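Local coordinates for protein SUMO-1 cysteine protease S273R (African swine fever virus pig/Kenya/KEN-50/1950, PDB 6LJ9) that is a cysteine protease that probably matures the viral pp220 and pp62 polyproteins into core-shell proteins and dampens host innate immune signalling, at residues 223-228 with 255-260; 99-104 with 139-144. One frame throughout, in Å; residues are numbered along the deposited sequence.

Interaction 1: residues 223-228 with 255-260; sequences IRHQRS and TRITDE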
ATOM      1  N   ILE B 223     -14.950 -18.810 -16.760  1.00 33.10           N
ATOM      2  CA  ILE B 223     -14.009 -19.747 -17.363  1.00 38.45           C
ATOM      3  C   ILE B 223     -13.756 -20.891 -16.392  1.00 43.67           C
ATOM      4  O   ILE B 223     -13.621 -20.676 -15.182  1.00 54.28           O
ATOM      5  CB  ILE B 223     -12.687 -19.049 -17.740  1.00 36.46           C
ATOM      6  CG1 ILE B 223     -12.912 -18.049 -18.873  1.00 41.85           C
ATOM      7  CG2 ILE B 223     -11.625 -20.065 -18.139  1.00 33.96           C
ATOM      8  CD1 ILE B 223     -11.633 -17.439 -19.389  1.00 47.45           C
ATOM      9  N   ARG B 224     -13.701 -22.111 -16.928  1.00 35.24           N
ATOM     10  CA  ARG B 224     -13.234 -23.277 -16.180  1.00 41.40           C
ATOM     11  C   ARG B 224     -11.720 -23.340 -16.338  1.00 37.25           C
ATOM     12  O   ARG B 224     -11.193 -23.927 -17.284  1.00 36.26           O
ATOM     13  CB  ARG B 224     -13.915 -24.548 -16.671  1.00 37.81           C
ATOM     14  CG  ARG B 224     -13.390 -25.822 -16.027  1.00 58.75           C
ATOM     15  CD  ARG B 224     -14.186 -27.038 -16.466  1.00 70.19           C
ATOM     16  NE  ARG B 224     -13.530 -28.285 -16.081  1.00 84.60           N
ATOM     17  CZ  ARG B 224     -13.638 -28.847 -14.881  1.00 95.45           C
ATOM     18  NH1 ARG B 224     -14.374 -28.274 -13.940  1.00 90.99           N
ATOM     19  NH2 ARG B 224     -13.004 -29.983 -14.622  1.00 95.43           N
ATOM     20  N   HIS B 225     -11.009 -22.709 -15.400  1.00 32.96           N
ATOM     21  CA  HIS B 225      -9.554 -22.663 -15.480  1.00 28.63           C
ATOM     22  C   HIS B 225      -8.930 -24.011 -15.144  1.00 27.87           C
ATOM     23  O   HIS B 225      -8.006 -24.464 -15.830  1.00 39.43           O
ATOM     24  CB  HIS B 225      -9.009 -21.587 -14.539  1.00 24.81           C
ATOM     25  CG  HIS B 225      -9.464 -20.200 -14.871  1.00 26.70           C
ATOM     26  ND1 HIS B 225      -8.894 -19.454 -15.879  1.00 28.87           N
ATOM     27  CD2 HIS B 225     -10.422 -19.419 -14.319  1.00 26.04           C
ATOM     28  CE1 HIS B 225      -9.487 -18.275 -15.940  1.00 36.60           C
ATOM     29  NE2 HIS B 225     -10.419 -18.228 -15.004  1.00 22.87           N
ATOM     30  N   GLN B 226      -9.422 -24.667 -14.097  1.00 37.00           N
ATOM     31  CA  GLN B 226      -8.769 -25.840 -13.534  1.00 38.79           C
ATOM     32  C   GLN B 226      -9.228 -27.103 -14.254  1.00 34.50           C
ATOM     33  O   GLN B 226     -10.431 -27.379 -14.333  1.00 32.01           O
ATOM     34  CB  GLN B 226      -9.062 -25.941 -12.039  1.00 23.25           C
ATOM     35  CG  GLN B 226      -8.513 -27.189 -11.371  1.00 31.18           C
ATOM     36  CD  GLN B 226      -8.747 -27.188  -9.876  1.00 42.91           C
ATOM     37  OE1 GLN B 226      -9.077 -26.156  -9.292  1.00 41.87           O
ATOM     38  NE2 GLN B 226      -8.583 -28.347  -9.247  1.00 50.42           N
ATOM     39  N   ARG B 227      -8.267 -27.865 -14.775  1.00 30.60           N
ATOM     40  CA  ARG B 227      -8.524 -29.191 -15.314  1.00 39.18           C
ATOM     41  C   ARG B 227      -7.968 -30.302 -14.437  1.00 32.95           C
ATOM     42  O   ARG B 227      -8.314 -31.470 -14.651  1.00 43.30           O
ATOM     43  CB  ARG B 227      -7.937 -29.321 -16.728  1.00 33.92           C
ATOM     44  CG  ARG B 227      -8.612 -28.434 -17.761  1.00 42.59           C
ATOM     45  CD  ARG B 227      -7.933 -28.547 -19.115  1.00 52.15           C
ATOM     46  NE  ARG B 227      -8.396 -27.520 -20.043  1.00 64.39           N
ATOM     47  CZ  ARG B 227      -7.852 -27.288 -21.233  1.00 73.57           C
ATOM     48  NH1 ARG B 227      -6.818 -28.010 -21.643  1.00 73.77           N
ATOM     49  NH2 ARG B 227      -8.340 -26.331 -22.012  1.00 76.87           N
ATOM     50  N   SER B 228      -7.120 -29.973 -13.465  1.00 35.72           N
ATOM     51  CA  SER B 228      -6.596 -30.950 -12.529  1.00 35.99           C
ATOM     52  C   SER B 228      -7.558 -31.111 -11.354  1.00 28.62           C
ATOM     53  O   SER B 228      -8.580 -30.427 -11.251  1.00 35.97           O
ATOM     54  CB  SER B 228      -5.202 -30.535 -12.053  1.00 39.96           C
ATOM     55  OG  SER B 228      -5.244 -29.317 -11.329  1.00 37.44           O
ATOM     56  N   THR B 255      -9.411 -14.720 -19.921  1.00 45.00           N
ATOM     57  CA  THR B 255      -8.218 -15.465 -20.301  1.00 52.06           C
ATOM     58  C   THR B 255      -8.007 -16.619 -19.332  1.00 50.25           C
ATOM     59  O   THR B 255      -8.082 -16.433 -18.113  1.00 49.18           O
ATOM     60  CB  THR B 255      -6.984 -14.559 -20.320  1.00 54.53           C
ATOM     61  OG1 THR B 255      -7.241 -13.418 -21.148  1.00 61.10           O
ATOM     62  CG2 THR B 255      -5.783 -15.313 -20.870  1.00 46.86           C
ATOM     63  N   ARG B 256      -7.737 -17.804 -19.874  1.00 43.15           N
ATOM     64  CA  ARG B 256      -7.594 -18.992 -19.048  1.00 46.34           C
ATOM     65  C   ARG B 256      -6.231 -19.019 -18.365  1.00 42.58           C
ATOM     66  O   ARG B 256      -5.219 -18.602 -18.937  1.00 52.61           O
ATOM     67  CB  ARG B 256      -7.782 -20.258 -19.888  1.00 50.56           C
ATOM     68  CG  ARG B 256      -7.709 -21.539 -19.072  1.00 59.01           C
ATOM     69  CD  ARG B 256      -7.904 -22.790 -19.910  1.00 62.61           C
ATOM     70  NE  ARG B 256      -7.850 -23.986 -19.072  1.00 66.69           N
ATOM     71  CZ  ARG B 256      -6.734 -24.651 -18.790  1.00 67.46           C
ATOM     72  NH1 ARG B 256      -5.575 -24.243 -19.286  1.00 64.41           N
ATOM     73  NH2 ARG B 256      -6.775 -25.722 -18.012  1.00 74.32           N
ATOM     74  N   ILE B 257      -6.217 -19.508 -17.127  1.00 29.85           N
ATOM     75  CA  ILE B 257      -5.002 -19.666 -16.339  1.00 36.39           C
ATOM     76  C   ILE B 257      -4.803 -21.156 -16.096  1.00 28.51           C
ATOM     77  O   ILE B 257      -5.678 -21.821 -15.525  1.00 41.78           O
ATOM     78  CB  ILE B 257      -5.080 -18.886 -15.017  1.00 42.37           C
ATOM     79  CG1 ILE B 257      -5.269 -17.394 -15.299  1.00 35.08           C
ATOM     80  CG2 ILE B 257      -3.832 -19.114 -14.190  1.00 31.71           C
ATOM     81  CD1 ILE B 257      -5.360 -16.542 -14.057  1.00 46.27           C
ATOM     82  N   THR B 258      -3.658 -21.676 -16.529  1.00 34.83           N
ATOM     83  CA  THR B 258      -3.431 -23.112 -16.580  1.00 31.70           C
ATOM     84  C   THR B 258      -3.041 -23.668 -15.212  1.00 31.39           C
ATOM     85  O   THR B 258      -2.576 -22.949 -14.322  1.00 34.26           O
ATOM     86  CB  THR B 258      -2.339 -23.443 -17.598  1.00 34.36           C
ATOM     87  OG1 THR B 258      -1.079 -22.952 -17.126  1.00 38.13           O
ATOM     88  CG2 THR B 258      -2.649 -22.796 -18.940  1.00 29.83           C
ATOM     89  N   ASP B 259      -3.243 -24.981 -15.057  1.00 35.17           N
ATOM     90  CA  ASP B 259      -2.793 -25.668 -13.851  1.00 31.32           C
ATOM     91  C   ASP B 259      -1.272 -25.690 -13.760  1.00 36.54           C
ATOM     92  O   ASP B 259      -0.718 -25.725 -12.655  1.00 36.91           O
ATOM     93  CB  ASP B 259      -3.344 -27.095 -13.815  1.00 28.39           C
ATOM     94  CG  ASP B 259      -4.861 -27.139 -13.839  1.00 32.14           C
ATOM     95  OD1 ASP B 259      -5.447 -27.000 -14.935  1.00 33.53           O
ATOM     96  OD2 ASP B 259      -5.470 -27.320 -12.763  1.00 40.25           O
ATOM     97  N   GLU B 260      -0.586 -25.677 -14.905  1.00 31.74           N
ATOM     98  CA  GLU B 260       0.872 -25.618 -14.899  1.00 36.21           C
ATOM     99  C   GLU B 260       1.371 -24.335 -14.250  1.00 33.34           C
ATOM    100  O   GLU B 260       2.309 -24.361 -13.444  1.00 37.08           O
ATOM    101  CB  GLU B 260       1.405 -25.739 -16.324  1.00 28.57           C
ATOM    102  CG  GLU B 260       2.911 -25.619 -16.441  1.00 39.21           C
ATOM    103  CD  GLU B 260       3.372 -25.508 -17.881  1.00 64.13           C
ATOM    104  OE1 GLU B 260       2.523 -25.232 -18.755  1.00 72.51           O
ATOM    105  OE2 GLU B 260       4.579 -25.697 -18.139  1.00 72.61           O
TER
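The Arg-256 guanidinium is sandwiched between backbone and side chain of the 223-228 loop. Arg-227 lies over one face, its CZ 3.6 Å above the plane and offset toward the rim. His-225 O lies over the opposite face, and Arg-224 O sits at the edge. The two guanidiniums are turned 37° apart and their chains cross at about a right angle, so two like charges share a tight space. Asp-259 probably eases this through a longish salt bridge, Arg-256 NH2 to Asp-259 OD1 at 3.6 Å. CG of Arg-256 stands anti to the backbone N (chi1 -177°), and the chain runs extended from there to NE.

In this Ulp1-like catalytic domain the loop leads into the helix headed by the presumed nucleophile, Cys-232. Gln-226 is a predicted substrate-binding residue, consistent with the oxyanion-hole glutamine of such proteases; Ser-188 OG holds its OE1.

The His-225 ring carries Ile-223 CG2 3.5 Å above its centre, while Thr-255 O lies in plane at its edge. Ile-257 N donates to His-225 ND1 at 3.0 Å, a little tilted from the ring plane. His-225 NE2 bonds Phe-252 O, which suggests a neutral ring with its proton on NE2.

Further along, the carboxylate of Asp-259, in the first turn of helix 259-269, grips two successive backbone amides. Arg-227 N reaches the syn lone pair of Asp-259 OD1 at 3.0 Å in a nearly straight bond (174°). Ser-228 N meets Asp-259 OD2 at 3.2 Å from above the carboxylate plane, and Ser-228 OG donates to that same OD2 at a very short, and therefore doubtful, 2.5 Å.

Interaction 2: residues 99-104 with 139-144; sequences RWAIKY and QYVEGK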
ATOM      1  N   ARG B  99       0.915 -13.890   6.342  1.00 19.89           N
ATOM      2  CA  ARG B  99       2.190 -13.319   5.917  1.00 24.93           C
ATOM      3  C   ARG B  99       1.992 -12.208   4.892  1.00 25.70           C
ATOM      4  O   ARG B  99       2.742 -11.225   4.886  1.00 28.52           O
ATOM      5  CB  ARG B  99       3.096 -14.411   5.349  1.00 25.21           C
ATOM      6  CG  ARG B  99       3.786 -15.257   6.406  1.00 30.44           C
ATOM      7  CD  ARG B  99       4.475 -16.468   5.795  1.00 37.96           C
ATOM      8  NE  ARG B  99       5.337 -17.141   6.763  1.00 35.87           N
ATOM      9  CZ  ARG B  99       4.904 -17.992   7.688  1.00 34.73           C
ATOM     10  NH1 ARG B  99       3.612 -18.277   7.776  1.00 28.30           N
ATOM     11  NH2 ARG B  99       5.762 -18.554   8.528  1.00 40.89           N
ATOM     12  N   TRP B 100       0.996 -12.348   4.013  1.00 25.35           N
ATOM     13  CA  TRP B 100       0.726 -11.301   3.035  1.00 20.95           C
ATOM     14  C   TRP B 100       0.221 -10.029   3.703  1.00 23.38           C
ATOM     15  O   TRP B 100       0.441  -8.928   3.184  1.00 32.02           O
ATOM     16  CB  TRP B 100      -0.283 -11.794   1.999  1.00 21.45           C
ATOM     17  CG  TRP B 100       0.254 -12.859   1.095  1.00 22.36           C
ATOM     18  CD1 TRP B 100       1.538 -13.320   1.040  1.00 25.85           C
ATOM     19  CD2 TRP B 100      -0.480 -13.599   0.113  1.00 18.14           C
ATOM     20  NE1 TRP B 100       1.648 -14.301   0.085  1.00 26.04           N
ATOM     21  CE2 TRP B 100       0.423 -14.491  -0.499  1.00 29.32           C
ATOM     22  CE3 TRP B 100      -1.814 -13.595  -0.308  1.00 23.24           C
ATOM     23  CZ2 TRP B 100       0.035 -15.369  -1.509  1.00 25.43           C
ATOM     24  CZ3 TRP B 100      -2.196 -14.467  -1.310  1.00 23.43           C
ATOM     25  CH2 TRP B 100      -1.275 -15.342  -1.900  1.00 22.39           C
ATOM     26  N   ALA B 101      -0.452 -10.158   4.848  1.00 17.50           N
ATOM     27  CA  ALA B 101      -0.917  -8.986   5.580  1.00 25.12           C
ATOM     28  C   ALA B 101       0.234  -8.166   6.146  1.00 29.56           C
ATOM     29  O   ALA B 101       0.043  -6.986   6.458  1.00 21.87           O
ATOM     30  CB  ALA B 101      -1.863  -9.409   6.703  1.00 17.91           C
ATOM     31  N   ILE B 102       1.418  -8.763   6.289  1.00 29.68           N
ATOM     32  CA  ILE B 102       2.596  -8.003   6.697  1.00 27.22           C
ATOM     33  C   ILE B 102       3.023  -7.058   5.581  1.00 19.66           C
ATOM     34  O   ILE B 102       3.260  -5.865   5.808  1.00 45.18           O
ATOM     35  CB  ILE B 102       3.741  -8.954   7.090  1.00 30.24           C
ATOM     36  CG1 ILE B 102       3.246 -10.034   8.052  1.00 28.89           C
ATOM     37  CG2 ILE B 102       4.893  -8.176   7.705  1.00 24.59           C
ATOM     38  CD1 ILE B 102       4.273 -11.107   8.341  1.00 38.91           C
ATOM     39  N   LYS B 103       3.128  -7.581   4.358  1.00 19.12           N
ATOM     40  CA  LYS B 103       3.608  -6.790   3.232  1.00 27.83           C
ATOM     41  C   LYS B 103       2.540  -5.824   2.730  1.00 23.80           C
ATOM     42  O   LYS B 103       2.819  -4.643   2.501  1.00 29.66           O
ATOM     43  CB  LYS B 103       4.072  -7.726   2.113  1.00 36.08           C
ATOM     44  CG  LYS B 103       4.268  -7.069   0.759  1.00 37.40           C
ATOM     45  CD  LYS B 103       4.765  -8.086  -0.256  1.00 44.72           C
ATOM     46  CE  LYS B 103       4.621  -7.574  -1.677  1.00 42.69           C
ATOM     47  NZ  LYS B 103       5.357  -6.298  -1.889  1.00 54.50           N
ATOM     48  N   TYR B 104       1.314  -6.311   2.556  1.00 27.66           N
ATOM     49  CA  TYR B 104       0.187  -5.476   2.146  1.00 18.44           C
ATOM     50  C   TYR B 104      -0.513  -4.991   3.410  1.00 25.55           C
ATOM     51  O   TYR B 104      -1.362  -5.687   3.972  1.00 19.49           O
ATOM     52  CB  TYR B 104      -0.751  -6.257   1.232  1.00 15.69           C
ATOM     53  CG  TYR B 104      -0.079  -6.775  -0.020  1.00 23.00           C
ATOM     54  CD1 TYR B 104       0.080  -5.960  -1.132  1.00 15.87           C
ATOM     55  CD2 TYR B 104       0.402  -8.079  -0.089  1.00 23.11           C
ATOM     56  CE1 TYR B 104       0.696  -6.425  -2.278  1.00 16.48           C
ATOM     57  CE2 TYR B 104       1.018  -8.553  -1.233  1.00 23.31           C
ATOM     58  CZ  TYR B 104       1.164  -7.722  -2.324  1.00 28.14           C
ATOM     59  OH  TYR B 104       1.777  -8.190  -3.464  1.00 31.07           O
ATOM     60  N   GLN B 139      -7.614  -8.259  13.142  1.00 24.57           N
ATOM     61  CA  GLN B 139      -6.979  -9.236  12.274  1.00 29.59           C
ATOM     62  C   GLN B 139      -5.679  -9.687  12.923  1.00 31.49           C
ATOM     63  O   GLN B 139      -5.185  -9.069  13.870  1.00 25.50           O
ATOM     64  CB  GLN B 139      -6.716  -8.663  10.876  1.00 12.45           C
ATOM     65  CG  GLN B 139      -5.647  -7.589  10.827  1.00 15.17           C
ATOM     66  CD  GLN B 139      -5.476  -7.021   9.435  1.00 16.61           C
ATOM     67  OE1 GLN B 139      -5.786  -5.856   9.188  1.00 21.28           O
ATOM     68  NE2 GLN B 139      -4.986  -7.843   8.514  1.00 12.41           N
ATOM     69  N   TYR B 140      -5.120 -10.776  12.410  1.00 36.87           N
ATOM     70  CA  TYR B 140      -3.947 -11.395  13.016  1.00 40.91           C
ATOM     71  C   TYR B 140      -2.803 -11.382  12.009  1.00 35.83           C
ATOM     72  O   TYR B 140      -2.759 -12.200  11.085  1.00 38.61           O
ATOM     73  CB  TYR B 140      -4.278 -12.798  13.510  1.00 25.97           C
ATOM     74  CG  TYR B 140      -5.211 -12.759  14.699  1.00 33.88           C
ATOM     75  CD1 TYR B 140      -6.589 -12.735  14.525  1.00 30.49           C
ATOM     76  CD2 TYR B 140      -4.714 -12.707  15.993  1.00 37.04           C
ATOM     77  CE1 TYR B 140      -7.445 -12.682  15.609  1.00 31.76           C
ATOM     78  CE2 TYR B 140      -5.560 -12.655  17.083  1.00 34.82           C
ATOM     79  CZ  TYR B 140      -6.925 -12.642  16.887  1.00 39.58           C
ATOM     80  OH  TYR B 140      -7.770 -12.589  17.971  1.00 52.99           O
ATOM     81  N   VAL B 141      -1.888 -10.435  12.202  1.00 30.85           N
ATOM     82  CA  VAL B 141      -0.693 -10.277  11.387  1.00 31.75           C
ATOM     83  C   VAL B 141       0.488 -10.795  12.195  1.00 50.73           C
ATOM     84  O   VAL B 141       0.667 -10.405  13.356  1.00 47.62           O
ATOM     85  CB  VAL B 141      -0.491  -8.808  10.977  1.00 35.04           C
ATOM     86  CG1 VAL B 141       0.768  -8.653  10.153  1.00 36.52           C
ATOM     87  CG2 VAL B 141      -1.705  -8.306  10.209  1.00 45.08           C
ATOM     88  N   GLU B 142       1.289 -11.662  11.580  1.00 73.28           N
ATOM     89  CA  GLU B 142       2.301 -12.464  12.283  1.00 83.79           C
ATOM     90  C   GLU B 142       1.533 -13.276  13.325  1.00 79.73           C
ATOM     91  O   GLU B 142       0.552 -13.946  12.966  1.00 82.96           O
ATOM     92  CB  GLU B 142       3.419 -11.577  12.827  1.00 84.52           C
ATOM     93  CG  GLU B 142       3.919 -10.525  11.849  1.00 95.87           C
ATOM     94  CD  GLU B 142       5.210  -9.870  12.303  1.00103.53           C
ATOM     95  OE1 GLU B 142       6.009 -10.542  12.986  1.00106.54           O
ATOM     96  OE2 GLU B 142       5.423  -8.682  11.978  1.00 99.48           O
ATOM     97  N   GLY B 143       1.918 -13.248  14.597  1.00 61.84           N
ATOM     98  CA  GLY B 143       1.134 -13.891  15.631  1.00 64.80           C
ATOM     99  C   GLY B 143       0.539 -12.871  16.579  1.00 62.56           C
ATOM    100  O   GLY B 143       0.387 -13.133  17.776  1.00 70.10           O
ATOM    101  N   LYS B 144       0.189 -11.704  16.042  1.00 43.95           N
ATOM    102  CA  LYS B 144      -0.209 -10.557  16.843  1.00 42.99           C
ATOM    103  C   LYS B 144      -1.531  -9.994  16.342  1.00 44.99           C
ATOM    104  O   LYS B 144      -1.748  -9.871  15.132  1.00 41.51           O
ATOM    105  CB  LYS B 144       0.874  -9.473  16.800  1.00 46.00           C
ATOM    106  CG  LYS B 144       0.475  -8.158  17.436  1.00 55.36           C
ATOM    107  CD  LYS B 144       1.609  -7.154  17.365  1.00 58.81           C
ATOM    108  CE  LYS B 144       1.170  -5.809  17.902  1.00 70.78           C
ATOM    109  NZ  LYS B 144       0.628  -5.930  19.281  1.00 67.87           N
TER
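Ile-102 reaches out from helix 90-103 to Val-141 and Glu-142. Its CB points neither at the hairpin nor away from it, and CG1 then stands beside the backbone N and anti to the carbonyl carbon (chi1 -49°), which turns this branch to the strand. There Ile-102 CG1 packs on Val-141 CG1 at 3.5 Å, the two side chains crossing at a slant, and also comes within 3.9 Å of Glu-142 CG. At the tip, Ile-102 CD1 rests 3.6 Å from Glu-142 CG, on the aliphatic part of a side chain that crosses it at about a right angle. Glu-142 is poorly ordered, so this outer end of the contact is less certain than the inner one.

The partner is a two-residue beta hairpin of strands 139-141 and 144-146. Val-141 and Lys-144 form its closing hydrogen-bonded pair, with Val-141 N bonded to Lys-144 O and Lys-144 N to Val-141 O, and Glu-142 and Gly-143 make the turn. The last turn of the helix, residues 99-103, runs across strand 139-141 at 83°, the two segment axes 7.8 Å apart at their closest.

Val-141 divides its branches between two helix residues. While CG1 takes Ile-102, Val-141 CG2 meets Ala-101 CB at 3.7 Å. The small alanine lets the backbones come close, with the CA atoms of Ala-101 and Val-141 6.0 Å apart. On the buried side Ala-101 CB also touches Gln-139 NE2 at 3.9 Å. That amide nitrogen is held by Asn-109 OD1 and Phe-107 O of strand 107-109, an outer strand of the main sheet, while Arg-148 NH2 bonds the carbonyl oxygen of Ala-101.

How the interactions relate
Interaction 2 closes in the sequence before interaction 1 opens, and the two lie on opposite sides of the chain's centre. Their centres are 29 Å apart and their nearest atoms about 13 Å, so they do not touch. Interaction 1 borders the active site: the side chain of Gln-226 comes within about 3 Å of that of Cys-232 and about 4 Å of that of His-168. Interaction 2 takes no part in the catalytic site. Helix 232-244 reaches toward both. Gln-226 packs on Cys-232 and Tyr-235, and His-225 on Tyr-235, near its start, whereas Trp-100, in segment 99-104 but turned to other neighbours, touches Leu-237 and Ile-240 and makes a cation-pi contact with Arg-241.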